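Local coordinates for RND efflux system, outer membrane lipoprotein, NodT family (Burkholderia mallei, PDB 6U94) that probably serves as the outer-membrane channel component of an RND-type efflux system, as a lipoprotein of the outer membrane factor family, at residues N296-I299 against G300-R303; H369-Q372 against D373-E377. One frame throughout, in Å; residues are numbered along the deposited sequence.

Contact 1 (N296-I299 against G300-R303). Unlike the reference sequence in segment 296-299: Gln-298 (reference Asn).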
loop_
_atom_site.group_PDB
_atom_site.type_symbol
_atom_site.label_atom_id
_atom_site.label_comp_id
_atom_site.label_asym_id
_atom_site.label_seq_id
_atom_site.Cartn_x
_atom_site.Cartn_y
_atom_site.Cartn_z
ATOM N N ASN A 296 -4.054 -31.916 19.097
ATOM C CA ASN A 296 -5.273 -32.444 19.711
ATOM C C ASN A 296 -6.106 -31.385 20.422
ATOM O O ASN A 296 -6.928 -31.721 21.280
ATOM C CB ASN A 296 -4.963 -33.589 20.684
ATOM C CG ASN A 296 -5.338 -34.936 20.125
ATOM O OD1 ASN A 296 -6.189 -35.031 19.241
ATOM N ND2 ASN A 296 -4.712 -35.986 20.637
ATOM N N ALA A 297 -5.930 -30.112 20.088
ATOM C CA ALA A 297 -6.772 -29.091 20.687
ATOM C C ALA A 297 -8.077 -28.956 19.910
ATOM O O ALA A 297 -8.167 -29.310 18.732
ATOM C CB ALA A 297 -6.042 -27.745 20.742
ATOM N N GLN A 298 -9.101 -28.448 20.594
ATOM C CA GLN A 298 -10.373 -28.118 19.961
ATOM C C GLN A 298 -10.337 -26.656 19.514
ATOM O O GLN A 298 -10.229 -25.743 20.342
ATOM C CB GLN A 298 -11.532 -28.399 20.922
ATOM C CG GLN A 298 -12.721 -27.446 20.861
ATOM C CD GLN A 298 -13.616 -27.604 19.641
ATOM O OE1 GLN A 298 -13.161 -27.928 18.543
ATOM N NE2 GLN A 298 -14.907 -27.352 19.833
ATOM N N ILE A 299 -10.412 -26.441 18.199
ATOM C CA ILE A 299 -10.260 -25.099 17.643
ATOM C C ILE A 299 -11.428 -24.213 18.046
ATOM O O ILE A 299 -11.252 -23.019 18.322
ATOM C CB ILE A 299 -10.110 -25.177 16.115
ATOM C CG1 ILE A 299 -8.836 -25.924 15.773
ATOM C CG2 ILE A 299 -10.055 -23.787 15.501
ATOM C CD1 ILE A 299 -7.603 -25.292 16.355
ATOM N N GLY A 300 -12.633 -24.779 18.086
ATOM C CA GLY A 300 -13.780 -24.011 18.537
ATOM C C GLY A 300 -13.581 -23.428 19.922
ATOM O O GLY A 300 -13.867 -22.253 20.164
ATOM N N ALA A 301 -13.070 -24.243 20.848
ATOM C CA ALA A 301 -12.750 -23.745 22.183
ATOM C C ALA A 301 -11.700 -22.647 22.125
ATOM O O ALA A 301 -11.742 -21.696 22.913
ATOM C CB ALA A 301 -12.255 -24.884 23.073
ATOM N N ALA A 302 -10.728 -22.781 21.219
ATOM C CA ALA A 302 -9.656 -21.798 21.132
ATOM C C ALA A 302 -10.165 -20.482 20.553
ATOM O O ALA A 302 -9.754 -19.404 20.995
ATOM C CB ALA A 302 -8.505 -22.358 20.296
ATOM N N ARG A 303 -11.064 -20.550 19.569
ATOM C CA ARG A 303 -11.669 -19.337 19.032
ATOM C C ARG A 303 -12.517 -18.640 20.085
ATOM O O ARG A 303 -12.465 -17.413 20.230
ATOM C CB ARG A 303 -12.510 -19.668 17.800
ATOM C CG ARG A 303 -11.703 -19.928 16.542
ATOM C CD ARG A 303 -12.627 -20.240 15.380
ATOM N NE ARG A 303 -11.897 -20.621 14.176
ATOM C CZ ARG A 303 -12.478 -21.034 13.055
ATOM N NH1 ARG A 303 -13.800 -21.122 12.980
ATOM N NH2 ARG A 303 -11.737 -21.362 12.005
#
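A bend at chi2 (73°) folds the side chain of Gln-298 back over the first turn of the helix that follows, bringing its amide to Gly-300 and its CG against Ala-301. Gln-298 stands at the N-cap, right before helix 299-306, and its OE1 makes a weak capping bond to Gly-300 N at 3.2 Å, with an N-H...O angle of 145°. Gln-298 CG lies 3.4 Å from Ala-301 CB. The backbone carbonyl of Gln-298 also takes part, since its O receives Ala-302 N at 3.1 Å with the donor in the carbonyl plane, the first i to i+4 bond of the helix. The next such bond is straighter: Arg-303 N lies 2.8 Å from Ile-299 O, with an angle of 161° at the hydrogen. On the side-chain level the same pair crosses at a slant, Ile-299 CG2 lying 3.9 Å from Arg-303 NE. The extended chain of Arg-303 leads to Glu-289, with which NE forms a salt bridge. Ile-299 packs on Glu-289, Leu-292 and Ile-293, so both residues turn to helix 283-294, which ends in a Schellman motif with Asn-296 at C-prime. Ala-301 meets Leu-341 and Ile-343 of a loop, while Ala-302 and Arg-303 touch Tyr-367 of helix 362-415.

Contact 2 (H369-Q372 against D373-E377)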
loop_
_atom_site.group_PDB
_atom_site.type_symbol
_atom_site.label_atom_id
_atom_site.label_comp_id
_atom_site.label_asym_id
_atom_site.label_seq_id
_atom_site.Cartn_x
_atom_site.Cartn_y
_atom_site.Cartn_z
ATOM N N HIS A 369 -1.204 -14.911 20.382
ATOM C CA HIS A 369 -0.422 -13.767 19.920
ATOM C C HIS A 369 -0.646 -13.498 18.439
ATOM O O HIS A 369 -0.680 -12.338 18.012
ATOM C CB HIS A 369 1.064 -13.999 20.200
ATOM C CG HIS A 369 1.408 -14.018 21.655
ATOM N ND1 HIS A 369 0.696 -13.304 22.596
ATOM C CD2 HIS A 369 2.382 -14.668 22.334
ATOM C CE1 HIS A 369 1.220 -13.511 23.791
ATOM N NE2 HIS A 369 2.244 -14.335 23.659
ATOM N N THR A 370 -0.790 -14.556 17.638
ATOM C CA THR A 370 -1.013 -14.379 16.207
ATOM C C THR A 370 -2.327 -13.659 15.937
ATOM O O THR A 370 -2.438 -12.916 14.955
ATOM C CB THR A 370 -0.974 -15.741 15.501
ATOM O OG1 THR A 370 0.333 -16.312 15.642
ATOM C CG2 THR A 370 -1.301 -15.611 14.014
ATOM N N ILE A 371 -3.322 -13.843 16.804
ATOM C CA ILE A 371 -4.599 -13.163 16.623
ATOM C C ILE A 371 -4.496 -11.696 17.021
ATOM O O ILE A 371 -5.046 -10.819 16.343
ATOM C CB ILE A 371 -5.702 -13.896 17.409
ATOM C CG1 ILE A 371 -5.926 -15.292 16.824
ATOM C CG2 ILE A 371 -7.002 -13.095 17.410
ATOM C CD1 ILE A 371 -6.899 -16.125 17.614
ATOM N N GLN A 372 -3.794 -11.398 18.118
ATOM C CA GLN A 372 -3.630 -10.003 18.518
ATOM C C GLN A 372 -2.841 -9.225 17.475
ATOM O O GLN A 372 -3.185 -8.082 17.151
ATOM C CB GLN A 372 -2.945 -9.905 19.880
ATOM C CG GLN A 372 -2.836 -8.464 20.377
ATOM C CD GLN A 372 -2.052 -8.328 21.665
ATOM O OE1 GLN A 372 -1.504 -9.304 22.180
ATOM N NE2 GLN A 372 -1.993 -7.110 22.195
ATOM N N ASP A 373 -1.781 -9.830 16.930
ATOM C CA ASP A 373 -1.008 -9.165 15.885
ATOM C C ASP A 373 -1.835 -8.976 14.621
ATOM O O ASP A 373 -1.692 -7.965 13.926
ATOM C CB ASP A 373 0.261 -9.958 15.577
ATOM C CG ASP A 373 1.308 -9.825 16.661
ATOM O OD1 ASP A 373 1.050 -9.109 17.649
ATOM O OD2 ASP A 373 2.390 -10.436 16.527
ATOM N N ALA A 374 -2.710 -9.934 14.307
ATOM C CA ALA A 374 -3.543 -9.807 13.117
ATOM C C ALA A 374 -4.517 -8.640 13.246
ATOM O O ALA A 374 -4.668 -7.840 12.314
ATOM C CB ALA A 374 -4.298 -11.109 12.859
ATOM N N PHE A 375 -5.199 -8.537 14.392
ATOM C CA PHE A 375 -6.128 -7.434 14.610
ATOM C C PHE A 375 -5.392 -6.103 14.648
ATOM O O PHE A 375 -5.821 -5.129 14.021
ATOM C CB PHE A 375 -6.911 -7.649 15.905
ATOM C CG PHE A 375 -8.106 -8.542 15.750
ATOM C CD1 PHE A 375 -7.955 -9.924 15.699
ATOM C CD2 PHE A 375 -9.381 -8.006 15.663
ATOM C CE1 PHE A 375 -9.059 -10.751 15.558
ATOM C CE2 PHE A 375 -10.486 -8.821 15.524
ATOM C CZ PHE A 375 -10.323 -10.203 15.470
ATOM N N ARG A 376 -4.280 -6.044 15.386
ATOM C CA ARG A 376 -3.491 -4.821 15.450
ATOM C C ARG A 376 -3.030 -4.393 14.064
ATOM O O ARG A 376 -3.056 -3.204 13.729
ATOM C CB ARG A 376 -2.294 -5.019 16.381
ATOM C CG ARG A 376 -1.436 -3.769 16.574
ATOM C CD ARG A 376 -0.324 -4.019 17.584
ATOM N NE ARG A 376 -0.847 -4.457 18.876
ATOM C CZ ARG A 376 -1.290 -3.630 19.819
ATOM N NH1 ARG A 376 -1.279 -2.318 19.612
ATOM N NH2 ARG A 376 -1.749 -4.111 20.967
ATOM N N GLU A 377 -2.618 -5.358 13.239
ATOM C CA GLU A 377 -2.205 -5.049 11.874
ATOM C C GLU A 377 -3.358 -4.469 11.063
ATOM O O GLU A 377 -3.159 -3.567 10.241
ATOM C CB GLU A 377 -1.664 -6.311 11.211
ATOM C CG GLU A 377 -1.110 -6.124 9.824
ATOM C CD GLU A 377 -0.448 -7.391 9.306
ATOM O OE1 GLU A 377 -1.114 -8.450 9.258
ATOM O OE2 GLU A 377 0.749 -7.329 8.972
#
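About two and a half turns near the start of the long helix 362-415 make up this contact, in which side chains four residues apart meet: Ile-371 with Phe-375, and Gln-372 with Arg-376. Four consecutive i to i+4 bonds join 369-372 to 373-377, and Glu-377 N to Asp-373 O continues the series. Asp-373 N to His-369 O is 2.9 Å and nearly straight. Ala-374 N to Thr-370 O, at 3.1 Å, is more bent (143°), and its donor stands above the carbonyl plane. The bonds from Phe-375 N to Ile-371 O and from Arg-376 N to Gln-372 O return to nearly straight geometry.

Ile-371 and Phe-375 lie side by side and point the same way. The isoleucine brings CG2, placed anti to the backbone N, obliquely to the CD1-CE1 border of the ring, 3.6 Å from Phe-375 CE1. The ring edge also meets the backbone: Phe-375 CD1 is 3.1 Å from Ile-371 O, which lies near the ring plane. Phe-307 adds to this apolar patch by touching Ile-371.

Gln-372 and Arg-376 also run alongside each other. With CG anti to the backbone N (chi1 -176°) and the chain extended beyond it, the Gln-372 amide reaches the edge of the guanidinium, the two planes 55° apart. Arg-376 bends at chi3, and its NH2 donates to the Val-331 carbonyl, while Gln-372 touches Trp-333, so this flank of the helix faces the 331-333 loop. Thr-370 and Ala-374 instead pack on Ile-285 of helix 283-294. Such i to i+4 side-chain pairing is typical of an alpha-helix, here one that packs on several sides within the helical bundle of an outer membrane efflux protein.

From the N terminus the chain runs through helix 283-294, and contact 1 begins in the short loop that follows, where 296-299 leads into helix 299-306. It then passes through loops and short helices before contact 2 forms part of helix 362-415. The two lie in series, neither nesting nor crossing, and each is local, closing no long loop. Their centres are 18 Å apart and their nearest atoms about 6 Å, so they do not touch. What relates them is shared neighbours: helix 283-294 packs against residues of both, and Tyr-367, shortly before contact 2 on the same helix, reaches back to contact 1.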